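Local atomic coordinates of neurotoxin (Clostridium botulinum, PDB entry 3N7L), a protein that probably binds gangliosides on nerve cells through its receptor-binding domain, the part of this botulinum neurotoxin present here. Residues G265-T270 / Y396-I401. Sequence-based numbering, arbitrary orientation.
Sequences GIVFNT and YLIPVI
Phe-268 and Leu-397 join two strands of the beta-trefoil that forms the C-terminal half of the receptor-binding domain. Strand 265-270 is the second arm of a two-stranded hairpin with strand 257-262. Strand 394-402 lies between strands 329-335 and 373-384 in another sheet. The two segments cross obliquely, with 128° between their directions, antiparallel in sense, and touch over 266-268 and 396-399.

One direct hydrogen bond links the backbones. Phe-268 N donates to Leu-397 O over 2.9 Å, with an N-H...O angle of 157°. Leu-397 O also receives a CA-H...O contact from Val-267 CA at 3.5 Å. Beside this pair a water takes the place of a second direct bond: it donates to Phe-268 O and accepts from Leu-397 N. Phe-268 O also receives a weak hydrogen bond from Arg-257 NH1.

The apolar packing falls on two flanks. On one, the ring of Phe-268 turns an edge to the chain of the other strand, with Ile-398 C and Pro-399 N near its plane. Phe-268 CE1 is 3.4 Å from Pro-399 CD. The Pro-399 ring also meets Ile-266, whose CB lies 3.8 Å from Pro-399 CG; CG2 of Ile-266 sits anti to its backbone N and touches the same ring. Leu-397 CD2 packs against Phe-268 CB at 3.9 Å. Ile-379 of strand 373-384 touches both Phe-268 and Leu-397.

On the other flank, Val-267 and Tyr-396 lie side by side and point the same way, and Leu-386 touches both. Tyr-396 OH is hydrogen-bonded to Asp-389 and Lys-262, the latter from the hairpin partner strand. Val-267 CG1 lies anti to its own carbonyl carbon (chi1 -59°) and rests 3.8 Å from Tyr-396 CD1.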
loop_
_atom_site.group_PDB
_atom_site.type_symbol
_atom_site.label_atom_id
_atom_site.label_comp_id
_atom_site.label_asym_id
_atom_site.label_seq_id
_atom_site.Cartn_x
_atom_site.Cartn_y
_atom_site.Cartn_z
ATOM N N GLY A 265 27.978 11.400 -8.565
ATOM C CA GLY A 265 27.249 10.299 -7.967
ATOM C C GLY A 265 26.071 10.550 -7.046
ATOM O O GLY A 265 25.980 11.574 -6.359
ATOM N N ILE A 266 25.150 9.594 -7.067
ATOM C CA ILE A 266 23.992 9.604 -6.185
ATOM C C ILE A 266 24.486 8.765 -5.011
ATOM O O ILE A 266 24.990 7.661 -5.212
ATOM C CB ILE A 266 22.772 8.856 -6.786
ATOM C CG1 ILE A 266 22.132 9.670 -7.914
ATOM C CG2 ILE A 266 21.755 8.564 -5.680
ATOM C CD1 ILE A 266 21.569 11.005 -7.462
ATOM N N VAL A 267 24.373 9.285 -3.796
ATOM C CA VAL A 267 24.801 8.529 -2.625
ATOM C C VAL A 267 23.653 8.527 -1.626
ATOM O O VAL A 267 22.844 9.461 -1.591
ATOM C CB VAL A 267 26.062 9.138 -1.952
ATOM C CG1 VAL A 267 27.217 9.185 -2.939
ATOM C CG2 VAL A 267 25.752 10.522 -1.416
ATOM N N PHE A 268 23.566 7.471 -0.828
ATOM C CA PHE A 268 22.500 7.367 0.155
ATOM C C PHE A 268 23.013 7.659 1.551
ATOM O O PHE A 268 24.027 7.106 1.977
ATOM C CB PHE A 268 21.870 5.976 0.117
ATOM C CG PHE A 268 21.122 5.688 -1.153
ATOM C CD1 PHE A 268 21.754 5.067 -2.226
ATOM C CD2 PHE A 268 19.780 6.032 -1.272
ATOM C CE1 PHE A 268 21.053 4.786 -3.401
ATOM C CE2 PHE A 268 19.068 5.756 -2.441
ATOM C CZ PHE A 268 19.708 5.130 -3.507
ATOM N N ASN A 269 22.311 8.543 2.250
ATOM C CA ASN A 269 22.681 8.918 3.608
ATOM C C ASN A 269 21.618 8.461 4.602
ATOM O O ASN A 269 20.455 8.262 4.232
ATOM C CB ASN A 269 22.862 10.435 3.711
ATOM C CG ASN A 269 23.990 10.949 2.832
ATOM O OD1 ASN A 269 24.925 10.216 2.505
ATOM N ND2 ASN A 269 23.915 12.216 2.464
ATOM N N THR A 270 22.020 8.295 5.859
ATOM C CA THR A 270 21.097 7.868 6.904
ATOM C C THR A 270 20.127 9.007 7.230
ATOM O O THR A 270 20.557 10.125 7.514
ATOM C CB THR A 270 21.866 7.465 8.176
ATOM O OG1 THR A 270 22.763 6.396 7.854
ATOM C CG2 THR A 270 20.907 6.997 9.271
ATOM N N TYR A 396 30.825 4.424 -0.202
ATOM C CA TYR A 396 29.600 5.127 -0.548
ATOM C C TYR A 396 28.525 4.100 -0.850
ATOM O O TYR A 396 28.766 3.140 -1.591
ATOM C CB TYR A 396 29.793 6.011 -1.795
ATOM C CG TYR A 396 30.662 7.231 -1.571
ATOM C CD1 TYR A 396 30.231 8.275 -0.750
ATOM C CD2 TYR A 396 31.926 7.321 -2.142
ATOM C CE1 TYR A 396 31.050 9.380 -0.500
ATOM C CE2 TYR A 396 32.751 8.419 -1.898
ATOM C CZ TYR A 396 32.307 9.442 -1.075
ATOM O OH TYR A 396 33.124 10.521 -0.816
ATOM N N LEU A 397 27.347 4.297 -0.266
ATOM C CA LEU A 397 26.218 3.414 -0.517
ATOM C C LEU A 397 25.615 4.063 -1.754
ATOM O O LEU A 397 25.168 5.216 -1.708
ATOM C CB LEU A 397 25.234 3.450 0.650
ATOM C CG LEU A 397 23.973 2.590 0.528
ATOM C CD1 LEU A 397 24.353 1.119 0.300
ATOM C CD2 LEU A 397 23.139 2.744 1.792
ATOM N N ILE A 398 25.614 3.331 -2.863
ATOM C CA ILE A 398 25.135 3.890 -4.113
ATOM C C ILE A 398 24.215 2.999 -4.928
ATOM O O ILE A 398 24.189 1.781 -4.755
ATOM C CB ILE A 398 26.316 4.200 -5.052
ATOM C CG1 ILE A 398 27.046 2.888 -5.389
ATOM C CG2 ILE A 398 27.285 5.184 -4.394
ATOM C CD1 ILE A 398 27.918 2.962 -6.627
ATOM N N PRO A 399 23.436 3.612 -5.829
ATOM C CA PRO A 399 22.539 2.841 -6.685
ATOM C C PRO A 399 23.534 2.311 -7.727
ATOM O O PRO A 399 24.405 3.056 -8.182
ATOM C CB PRO A 399 21.589 3.904 -7.237
ATOM C CG PRO A 399 22.444 5.120 -7.293
ATOM C CD PRO A 399 23.250 5.062 -6.025
ATOM N N VAL A 400 23.428 1.037 -8.079
ATOM C CA VAL A 400 24.362 0.426 -9.014
ATOM C C VAL A 400 23.645 -0.546 -9.944
ATOM O O VAL A 400 22.681 -1.197 -9.557
ATOM C CB VAL A 400 25.475 -0.337 -8.229
ATOM C CG1 VAL A 400 24.855 -1.476 -7.432
ATOM C CG2 VAL A 400 26.542 -0.861 -9.172
ATOM N N ILE A 401 24.116 -0.633 -11.181
ATOM C CA ILE A 401 23.512 -1.534 -12.151
ATOM C C ILE A 401 24.418 -2.745 -12.392
ATOM O O ILE A 401 25.620 -2.597 -12.571
ATOM C CB ILE A 401 23.273 -0.815 -13.497
ATOM C CG1 ILE A 401 22.336 0.380 -13.290
ATOM C CG2 ILE A 401 22.659 -1.778 -14.510
ATOM C CD1 ILE A 401 22.139 1.224 -14.520
HETATM O O HOH W 1 26.767 6.732 1.220
#